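Local atomic coordinates of PKS_KS domain-containing protein (Photorhabdus luminescens subsp. laumondii, PDB entry 6SMO), a protein that probably acts as a 3-oxoacyl-[acyl-carrier-protein] synthase, a thiolase-fold ketosynthase, and binds a pentaketone chain in its pocket. Residues B[386-397]-B[408-418]; B[124-132]-B[167-175]. One frame throughout, in Å; residues are numbered along the deposited sequence.

In the fold
Both contacts lie within one ketosynthase of the thiolase superfamily and follow each other along the chain without nesting or crossing. Interaction 2 comes first: after strand 123-128 the chain passes the ketide pocket, runs through helix 134-144 and returns as helix 169-178, which packs on that strand and closes a loop of 34 residues. Interaction 1 closes a ten-residue loop without helix or strand, joining the end of helix 372-388 and strand 390-391 to strand 414-415, just before strand 420-427 of the large mixed sheet. The two lie on opposite sides of the chain's centre, their own centres about 31 Å apart and their nearest atoms about 19 Å apart.

Interaction 1: B[386-397]-B[408-418]; sequences IEKQYVHPTINY and YIPNQGCSYPI
Tyr390 and Val391 pair with Ser415 and Cys414 in a two-stranded antiparallel ribbon that carries the chain out of helix 372-388 of this thiolase-type fold. Val391 and Cys414 form the hydrogen-bonded pair: Val391 N gives a bond of 3.1 Å to Cys414 O, and the return from Cys414 N to Val391 O is weak. That same Cys414 O lies over one face of the Tyr390 ring, offset toward its rim.

From Val391 CB, which lies near Cys414 O, the side chain forks. CG1, anti to the backbone N (chi1 175°), meets Ile409 CD1 at 3.4 Å; CG2 reaches Tyr416 CB at 3.6 Å and also touches Ile418 CD1. Outside the segments, Tyr328 of strand 326-330 packs against both Val391 and Ile418.

Just after the helix Gln389 turns with positive phi, and its O accepts from Tyr416 N at 2.9 Å; its OE1 accepts a weak bond from Ile418 N. Farther along, Pro393 rests its ring on the backbone of Asn411 to Gly413. Thr394 bonds three times across the contact: N to Ile409 O, O from Asn411 N, and OG1 to Tyr408 O at 2.8 Å. Tyr408 turns its own OH to Ser344.

At the far end Tyr397 lies alongside Pro410, its CG 3.5 Å from Pro410 CB. The side-chain amide of Asn411 reaches back to the other segment: Tyr397 N points at a lone pair of Asn411 OD1, in the carbonyl plane, at 3.2 Å.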
loop_
_atom_site.group_PDB
_atom_site.type_symbol
_atom_site.label_atom_id
_atom_site.label_comp_id
_atom_site.label_asym_id
_atom_site.label_seq_id
_atom_site.Cartn_x
_atom_site.Cartn_y
_atom_site.Cartn_z
ATOM N N ILE B 386 -11.799 -15.557 19.445
ATOM C CA ILE B 386 -10.914 -15.920 20.594
ATOM C C ILE B 386 -11.646 -15.605 21.906
ATOM O O ILE B 386 -11.589 -16.446 22.826
ATOM C CB ILE B 386 -9.553 -15.198 20.497
ATOM C CG1 ILE B 386 -8.732 -15.717 19.312
ATOM C CG2 ILE B 386 -8.781 -15.305 21.805
ATOM C CD1 ILE B 386 -7.581 -14.823 18.914
ATOM N N GLU B 387 -12.295 -14.438 21.981
ATOM C CA GLU B 387 -13.076 -13.973 23.161
ATOM C C GLU B 387 -14.167 -14.993 23.501
ATOM O O GLU B 387 -14.229 -15.422 24.672
ATOM C CB GLU B 387 -13.704 -12.602 22.898
ATOM C CG GLU B 387 -13.205 -11.516 23.833
ATOM C CD GLU B 387 -13.965 -11.414 25.144
ATOM O OE1 GLU B 387 -13.320 -11.502 26.208
ATOM O OE2 GLU B 387 -15.199 -11.240 25.096
ATOM N N LYS B 388 -14.983 -15.365 22.511
ATOM C CA LYS B 388 -16.217 -16.177 22.693
ATOM C C LYS B 388 -15.917 -17.670 22.495
ATOM O O LYS B 388 -16.868 -18.471 22.600
ATOM C CB LYS B 388 -17.306 -15.671 21.741
ATOM C CG LYS B 388 -17.858 -14.292 22.085
ATOM C CD LYS B 388 -18.594 -13.621 20.946
ATOM C CE LYS B 388 -19.076 -12.227 21.292
ATOM N NZ LYS B 388 -20.309 -12.258 22.116
ATOM N N GLN B 389 -14.651 -18.031 22.241
ATOM C CA GLN B 389 -14.183 -19.433 22.050
ATOM C C GLN B 389 -15.090 -20.142 21.036
ATOM O O GLN B 389 -15.456 -21.311 21.277
ATOM C CB GLN B 389 -14.153 -20.175 23.389
ATOM C CG GLN B 389 -13.163 -19.602 24.395
ATOM C CD GLN B 389 -11.731 -19.958 24.076
ATOM O OE1 GLN B 389 -11.135 -19.441 23.132
ATOM N NE2 GLN B 389 -11.158 -20.842 24.875
ATOM N N TYR B 390 -15.443 -19.447 19.950
ATOM C CA TYR B 390 -16.269 -19.958 18.826
ATOM C C TYR B 390 -15.522 -19.708 17.512
ATOM O O TYR B 390 -14.750 -18.733 17.436
ATOM C CB TYR B 390 -17.648 -19.291 18.815
ATOM C CG TYR B 390 -18.627 -19.892 17.837
ATOM C CD1 TYR B 390 -19.444 -20.950 18.204
ATOM C CD2 TYR B 390 -18.735 -19.410 16.543
ATOM C CE1 TYR B 390 -20.344 -21.512 17.312
ATOM C CE2 TYR B 390 -19.629 -19.960 15.637
ATOM C CZ TYR B 390 -20.438 -21.015 16.023
ATOM O OH TYR B 390 -21.322 -21.561 15.139
ATOM N N VAL B 391 -15.750 -20.570 16.518
ATOM C CA VAL B 391 -15.120 -20.491 15.167
ATOM C C VAL B 391 -16.235 -20.431 14.117
ATOM O O VAL B 391 -17.028 -21.392 14.047
ATOM C CB VAL B 391 -14.170 -21.681 14.929
ATOM C CG1 VAL B 391 -13.619 -21.691 13.514
ATOM C CG2 VAL B 391 -13.032 -21.703 15.937
ATOM N N HIS B 392 -16.295 -19.342 13.342
ATOM C CA HIS B 392 -17.289 -19.137 12.254
ATOM C C HIS B 392 -16.957 -20.079 11.099
ATOM O O HIS B 392 -15.789 -20.386 10.867
ATOM C CB HIS B 392 -17.363 -17.660 11.828
ATOM C CG HIS B 392 -16.187 -17.165 11.052
ATOM N ND1 HIS B 392 -15.917 -17.584 9.762
ATOM C CD2 HIS B 392 -15.231 -16.262 11.361
ATOM C CE1 HIS B 392 -14.834 -16.979 9.321
ATOM N NE2 HIS B 392 -14.393 -16.162 10.284
ATOM N N PRO B 393 -17.969 -20.576 10.352
ATOM C CA PRO B 393 -17.731 -21.511 9.252
ATOM C C PRO B 393 -17.394 -20.827 7.920
ATOM O O PRO B 393 -17.666 -19.648 7.779
ATOM C CB PRO B 393 -19.084 -22.224 9.144
ATOM C CG PRO B 393 -20.091 -21.147 9.497
ATOM C CD PRO B 393 -19.399 -20.276 10.528
ATOM N N THR B 394 -16.810 -21.588 6.991
ATOM C CA THR B 394 -16.664 -21.228 5.555
ATOM C C THR B 394 -17.912 -21.726 4.817
ATOM O O THR B 394 -17.986 -22.941 4.551
ATOM C CB THR B 394 -15.381 -21.818 4.953
ATOM O OG1 THR B 394 -14.303 -21.579 5.857
ATOM C CG2 THR B 394 -15.045 -21.236 3.597
ATOM N N ILE B 395 -18.862 -20.832 4.523
ATOM C CA ILE B 395 -20.175 -21.192 3.908
ATOM C C ILE B 395 -19.990 -21.399 2.399
ATOM O O ILE B 395 -18.902 -21.077 1.880
ATOM C CB ILE B 395 -21.265 -20.143 4.220
ATOM C CG1 ILE B 395 -20.982 -18.783 3.573
ATOM C CG2 ILE B 395 -21.470 -20.019 5.722
ATOM C CD1 ILE B 395 -22.215 -17.927 3.389
ATOM N N ASN B 396 -21.028 -21.927 1.740
ATOM C CA ASN B 396 -21.086 -22.177 0.273
ATOM C C ASN B 396 -20.066 -23.257 -0.113
ATOM O O ASN B 396 -19.617 -23.249 -1.277
ATOM C CB ASN B 396 -20.867 -20.890 -0.527
ATOM C CG ASN B 396 -21.714 -19.734 -0.036
ATOM O OD1 ASN B 396 -22.834 -19.932 0.430
ATOM N ND2 ASN B 396 -21.190 -18.525 -0.142
ATOM N N TYR B 397 -19.727 -24.161 0.816
ATOM C CA TYR B 397 -18.802 -25.301 0.575
ATOM C C TYR B 397 -19.568 -26.405 -0.163
ATOM O O TYR B 397 -20.360 -27.126 0.479
ATOM C CB TYR B 397 -18.181 -25.812 1.876
ATOM C CG TYR B 397 -17.012 -26.739 1.665
ATOM C CD1 TYR B 397 -15.736 -26.240 1.456
ATOM C CD2 TYR B 397 -17.178 -28.115 1.649
ATOM C CE1 TYR B 397 -14.653 -27.081 1.252
ATOM C CE2 TYR B 397 -16.107 -28.970 1.446
ATOM C CZ TYR B 397 -14.839 -28.452 1.246
ATOM O OH TYR B 397 -13.778 -29.287 1.045
ATOM N N TYR B 408 -11.792 -27.071 6.786
ATOM C CA TYR B 408 -12.193 -25.690 6.402
ATOM C C TYR B 408 -13.500 -25.284 7.097
ATOM O O TYR B 408 -14.014 -24.190 6.781
ATOM C CB TYR B 408 -12.300 -25.568 4.880
ATOM C CG TYR B 408 -11.010 -25.852 4.156
ATOM C CD1 TYR B 408 -9.878 -25.084 4.386
ATOM C CD2 TYR B 408 -10.912 -26.894 3.248
ATOM C CE1 TYR B 408 -8.683 -25.344 3.733
ATOM C CE2 TYR B 408 -9.726 -27.164 2.586
ATOM C CZ TYR B 408 -8.608 -26.387 2.826
ATOM O OH TYR B 408 -7.437 -26.649 2.177
ATOM N N ILE B 409 -14.008 -26.114 8.017
ATOM C CA ILE B 409 -15.211 -25.820 8.855
ATOM C C ILE B 409 -16.370 -25.456 7.928
ATOM O O ILE B 409 -16.860 -24.328 7.954
ATOM C CB ILE B 409 -14.910 -24.694 9.866
ATOM C CG1 ILE B 409 -13.523 -24.840 10.501
ATOM C CG2 ILE B 409 -15.999 -24.605 10.926
ATOM C CD1 ILE B 409 -12.835 -23.521 10.740
ATOM N N PRO B 410 -16.839 -26.393 7.072
ATOM C CA PRO B 410 -17.815 -26.062 6.034
ATOM C C PRO B 410 -19.250 -25.877 6.554
ATOM O O PRO B 410 -19.763 -26.781 7.191
ATOM C CB PRO B 410 -17.726 -27.272 5.091
ATOM C CG PRO B 410 -17.356 -28.423 6.001
ATOM C CD PRO B 410 -16.451 -27.813 7.051
ATOM N N ASN B 411 -19.834 -24.701 6.294
ATOM C CA ASN B 411 -21.294 -24.409 6.358
ATOM C C ASN B 411 -21.733 -24.138 7.805
ATOM O O ASN B 411 -22.310 -23.057 8.037
ATOM C CB ASN B 411 -22.115 -25.511 5.681
ATOM C CG ASN B 411 -21.709 -25.741 4.239
ATOM O OD1 ASN B 411 -21.265 -24.819 3.557
ATOM N ND2 ASN B 411 -21.855 -26.967 3.765
ATOM N N GLN B 412 -21.491 -25.073 8.732
ATOM C CA GLN B 412 -21.877 -24.951 10.167
ATOM C C GLN B 412 -20.622 -24.762 11.029
ATOM O O GLN B 412 -19.682 -25.568 10.891
ATOM C CB GLN B 412 -22.671 -26.179 10.622
ATOM C CG GLN B 412 -24.170 -26.069 10.366
ATOM C CD GLN B 412 -24.861 -25.077 11.272
ATOM O OE1 GLN B 412 -24.399 -24.773 12.371
ATOM N NE2 GLN B 412 -25.993 -24.566 10.817
ATOM N N GLY B 413 -20.620 -23.727 11.877
ATOM C CA GLY B 413 -19.552 -23.439 12.856
ATOM C C GLY B 413 -19.743 -24.238 14.134
ATOM O O GLY B 413 -20.696 -25.041 14.191
ATOM N N CYS B 414 -18.874 -24.029 15.127
ATOM C CA CYS B 414 -18.886 -24.759 16.424
ATOM C C CYS B 414 -18.021 -24.038 17.464
ATOM O O CYS B 414 -17.152 -23.237 17.067
ATOM C CB CYS B 414 -18.379 -26.186 16.248
ATOM S SG CYS B 414 -16.676 -26.275 15.638
ATOM N N SER B 415 -18.264 -24.324 18.747
ATOM C CA SER B 415 -17.425 -23.892 19.895
ATOM C C SER B 415 -16.076 -24.613 19.819
ATOM O O SER B 415 -16.082 -25.848 19.642
ATOM C CB SER B 415 -18.116 -24.156 21.210
ATOM O OG SER B 415 -19.351 -23.460 21.284
ATOM N N TYR B 416 -14.972 -23.868 19.928
ATOM C CA TYR B 416 -13.584 -24.396 19.857
ATOM C C TYR B 416 -12.677 -23.587 20.782
ATOM O O TYR B 416 -12.700 -22.359 20.746
ATOM C CB TYR B 416 -13.077 -24.363 18.413
ATOM C CG TYR B 416 -11.859 -25.213 18.164
ATOM C CD1 TYR B 416 -11.977 -26.551 17.825
ATOM C CD2 TYR B 416 -10.583 -24.685 18.279
ATOM C CE1 TYR B 416 -10.862 -27.342 17.600
ATOM C CE2 TYR B 416 -9.457 -25.462 18.057
ATOM C CZ TYR B 416 -9.596 -26.795 17.715
ATOM O OH TYR B 416 -8.490 -27.565 17.496
ATOM N N PRO B 417 -11.854 -24.242 21.633
ATOM C CA PRO B 417 -10.952 -23.526 22.533
ATOM C C PRO B 417 -9.669 -23.102 21.801
ATOM O O PRO B 417 -8.793 -23.929 21.623
ATOM C CB PRO B 417 -10.680 -24.549 23.647
ATOM C CG PRO B 417 -10.829 -25.905 22.976
ATOM C CD PRO B 417 -11.733 -25.702 21.776
ATOM N N ILE B 418 -9.604 -21.831 21.391
ATOM C CA ILE B 418 -8.464 -21.242 20.627
ATOM C C ILE B 418 -7.390 -20.805 21.629
ATOM O O ILE B 418 -7.711 -19.990 22.517
ATOM C CB ILE B 418 -8.932 -20.065 19.741
ATOM C CG1 ILE B 418 -10.092 -20.463 18.823
ATOM C CG2 ILE B 418 -7.766 -19.491 18.947
ATOM C CD1 ILE B 418 -10.899 -19.291 18.310
HETATM O O HOH W 1 -23.594 -22.454 2.504
#

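Interaction 2: B[124-132]-B[167-175]; sequences GVAIATAIA and FSSAATSVA. With LKZ (3,5,7,9,11-pentakis(oxidanylidene)dodecanal), chain H.
This is a buried helix-on-strand packing in the N-terminal half of the thiolase fold: helix 169-178 packs on one face of the large mixed sheet, running along strand 123-128 in roughly the reverse direction, and the loop that follows the strand lines the ketide pocket. The axes of strand 124-128 and helix 169-175 run roughly antiparallel (151°) and approach to 7.4 Å.

Val125 and Ile127 face the helix. Val125 spans one helical turn, CG1 against Ala171 O and CG2 against Ala175 CB at 3.7 Å. Ile127 spreads its branches differently: CG2, anti to the backbone N, meets Ala170 CB, while the other branch carries CD1 to Val174 CG2 at 3.6 Å. The small side chains of Ala170, Ala171 and Ala175 are consistent with so close an approach, and a water bridges the two backbones, donating to Ile127 O and accepting a weak bond from Ala171 N. Leu214 of the adjoining strand 212-219 also packs against Ile127 and Val174.

Beyond the strand, Thr129 OG1 accepts from Ala132 N in an ST motif and is also bonded to Ser218 O. Its methyl, CG2, touches the Phe167 ring at CD2. Ala132 CB sits over the centre of that ring in a CH-pi contact, 3.7 Å from the centroid, and Ala130 O meets the ring's edge in its plane. Phe167 is thus held by the pocket loop, and Cys103 of the neighbouring Ketoacyl_synth_N domain-containing chain packs on it too.

The other side of this loop meets the bound pentaketone: Ile131 CG2 faces the ketide chain around C6, and Ala130 CB lies 3.7 Å from its C8.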
loop_
_atom_site.group_PDB
_atom_site.type_symbol
_atom_site.label_atom_id
_atom_site.label_comp_id
_atom_site.label_asym_id
_atom_site.label_seq_id
_atom_site.Cartn_x
_atom_site.Cartn_y
_atom_site.Cartn_z
ATOM N N GLY B 124 -1.496 7.335 18.596
ATOM C CA GLY B 124 -1.296 7.465 17.137
ATOM C C GLY B 124 -2.315 6.666 16.341
ATOM O O GLY B 124 -2.912 5.732 16.910
ATOM N N VAL B 125 -2.495 7.016 15.062
ATOM C CA VAL B 125 -3.477 6.386 14.129
ATOM C C VAL B 125 -2.706 5.644 13.029
ATOM O O VAL B 125 -1.596 6.087 12.680
ATOM C CB VAL B 125 -4.437 7.436 13.535
ATOM C CG1 VAL B 125 -5.426 6.823 12.554
ATOM C CG2 VAL B 125 -5.178 8.197 14.622
ATOM N N ALA B 126 -3.284 4.554 12.514
ATOM C CA ALA B 126 -2.760 3.759 11.378
ATOM C C ALA B 126 -3.928 3.087 10.643
ATOM O O ALA B 126 -4.186 1.895 10.897
ATOM C CB ALA B 126 -1.754 2.749 11.875
ATOM N N ILE B 127 -4.614 3.841 9.777
ATOM C CA ILE B 127 -5.754 3.358 8.940
ATOM C C ILE B 127 -5.251 3.171 7.506
ATOM O O ILE B 127 -4.892 4.180 6.868
ATOM C CB ILE B 127 -6.955 4.323 9.018
ATOM C CG1 ILE B 127 -7.482 4.444 10.451
ATOM C CG2 ILE B 127 -8.052 3.901 8.049
ATOM C CD1 ILE B 127 -8.450 5.584 10.665
ATOM N N ALA B 128 -5.239 1.923 7.030
ATOM C CA ALA B 128 -4.716 1.511 5.706
ATOM C C ALA B 128 -5.850 1.483 4.674
ATOM O O ALA B 128 -7.031 1.485 5.076
ATOM C CB ALA B 128 -4.052 0.163 5.820
ATOM N N THR B 129 -5.487 1.459 3.390
ATOM C CA THR B 129 -6.420 1.383 2.234
ATOM C C THR B 129 -5.646 0.932 0.992
ATOM O O THR B 129 -4.440 1.233 0.912
ATOM C CB THR B 129 -7.116 2.729 1.992
ATOM O OG1 THR B 129 -8.230 2.500 1.128
ATOM C CG2 THR B 129 -6.202 3.772 1.386
ATOM N N ALA B 130 -6.329 0.275 0.060
ATOM C CA ALA B 130 -5.712 -0.162 -1.207
ATOM C C ALA B 130 -5.946 0.900 -2.292
ATOM O O ALA B 130 -4.983 1.204 -3.002
ATOM C CB ALA B 130 -6.274 -1.502 -1.597
ATOM N N ILE B 131 -7.156 1.471 -2.383
ATOM C CA ILE B 131 -7.470 2.477 -3.448
ATOM C C ILE B 131 -8.009 3.783 -2.859
ATOM O O ILE B 131 -8.293 4.679 -3.642
ATOM C CB ILE B 131 -8.465 1.920 -4.484
ATOM C CG1 ILE B 131 -9.911 2.138 -4.043
ATOM C CG2 ILE B 131 -8.195 0.468 -4.799
ATOM C CD1 ILE B 131 -10.866 1.117 -4.582
ATOM N N ALA B 132 -8.194 3.858 -1.545
ATOM C CA ALA B 132 -8.723 5.054 -0.843
ATOM C C ALA B 132 -10.045 5.489 -1.497
ATOM O O ALA B 132 -10.895 4.605 -1.727
ATOM C CB ALA B 132 -7.682 6.148 -0.850
ATOM N N PHE B 167 -5.099 10.175 -0.048
ATOM C CA PHE B 167 -5.115 8.733 0.321
ATOM C C PHE B 167 -5.327 8.577 1.832
ATOM O O PHE B 167 -6.027 7.626 2.235
ATOM C CB PHE B 167 -3.821 8.041 -0.120
ATOM C CG PHE B 167 -4.001 6.944 -1.141
ATOM C CD1 PHE B 167 -4.208 7.243 -2.480
ATOM C CD2 PHE B 167 -3.953 5.611 -0.763
ATOM C CE1 PHE B 167 -4.367 6.231 -3.415
ATOM C CE2 PHE B 167 -4.113 4.601 -1.700
ATOM C CZ PHE B 167 -4.319 4.912 -3.023
ATOM N N SER B 168 -4.742 9.474 2.634
ATOM C CA SER B 168 -4.772 9.438 4.121
ATOM C C SER B 168 -5.845 10.391 4.664
ATOM O O SER B 168 -5.569 11.080 5.667
ATOM C CB SER B 168 -3.412 9.754 4.689
ATOM O OG SER B 168 -2.987 11.053 4.302
ATOM N N SER B 169 -7.026 10.421 4.035
ATOM C CA SER B 169 -8.217 11.179 4.502
ATOM C C SER B 169 -8.753 10.532 5.784
ATOM O O SER B 169 -9.066 11.274 6.734
ATOM C CB SER B 169 -9.285 11.242 3.439
ATOM O OG SER B 169 -8.839 11.984 2.315
ATOM N N ALA B 170 -8.837 9.198 5.792
ATOM C CA ALA B 170 -9.354 8.369 6.906
ATOM C C ALA B 170 -8.451 8.516 8.139
ATOM O O ALA B 170 -8.996 8.705 9.243
ATOM C CB ALA B 170 -9.455 6.929 6.464
ATOM N N ALA B 171 -7.129 8.438 7.951
ATOM C CA ALA B 171 -6.109 8.463 9.027
ATOM C C ALA B 171 -6.114 9.822 9.741
ATOM O O ALA B 171 -6.129 9.830 10.987
ATOM C CB ALA B 171 -4.746 8.149 8.457
ATOM N N THR B 172 -6.103 10.920 8.980
ATOM C CA THR B 172 -5.970 12.312 9.492
ATOM C C THR B 172 -7.284 12.770 10.140
ATOM O O THR B 172 -7.210 13.455 11.180
ATOM C CB THR B 172 -5.530 13.276 8.384
ATOM O OG1 THR B 172 -6.445 13.161 7.294
ATOM C CG2 THR B 172 -4.122 13.007 7.900
ATOM N N SER B 173 -8.431 12.422 9.546
ATOM C CA SER B 173 -9.788 12.790 10.032
ATOM C C SER B 173 -10.031 12.185 11.421
ATOM O O SER B 173 -10.572 12.900 12.289
ATOM C CB SER B 173 -10.857 12.366 9.057
ATOM O OG SER B 173 -10.730 13.064 7.828
ATOM N N VAL B 174 -9.647 10.917 11.612
ATOM C CA VAL B 174 -9.796 10.166 12.896
ATOM C C VAL B 174 -8.814 10.740 13.925
ATOM O O VAL B 174 -9.223 10.910 15.093
ATOM C CB VAL B 174 -9.594 8.650 12.687
ATOM C CG1 VAL B 174 -9.446 7.899 14.002
ATOM C CG2 VAL B 174 -10.722 8.051 11.861
ATOM N N ALA B 175 -7.575 11.027 13.508
ATOM C CA ALA B 175 -6.507 11.625 14.346
ATOM C C ALA B 175 -6.954 13.002 14.856
ATOM O O ALA B 175 -6.653 13.324 16.023
ATOM C CB ALA B 175 -5.222 11.718 13.560
HETATM C C4 LKZ H . -7.805 -1.186 -9.139
HETATM C C5 LKZ H . -6.514 -0.958 -8.393
HETATM C C6 LKZ H . -6.548 -1.111 -6.869
HETATM C C7 LKZ H . -5.769 -2.352 -6.488
HETATM C C8 LKZ H . -5.566 -2.698 -5.008
HETATM C C10 LKZ H . -5.476 -7.805 -3.892
HETATM C C22 LKZ H . -8.416 0.170 -9.434
HETATM C C11 LKZ H . -6.621 -7.502 -2.959
HETATM O O19 LKZ H . -7.749 -7.919 -3.152
HETATM C C3 LKZ H . -4.825 -6.451 -4.110
HETATM O O23 LKZ H . -3.633 -6.300 -3.908
HETATM C C2 LKZ H . -5.748 -5.275 -4.455
HETATM C C9 LKZ H . -4.926 -4.088 -4.960
HETATM O O20 LKZ H . -3.805 -4.245 -5.403
HETATM O O21 LKZ H . -5.358 -3.090 -7.356
HETATM O O22 LKZ H . -5.505 -0.638 -9.000
HETATM O O24 LKZ H . -8.251 0.743 -10.501
HETATM C C23 LKZ H . -9.251 0.773 -8.322
HETATM O O HOH W 2 -5.864 6.573 5.782
#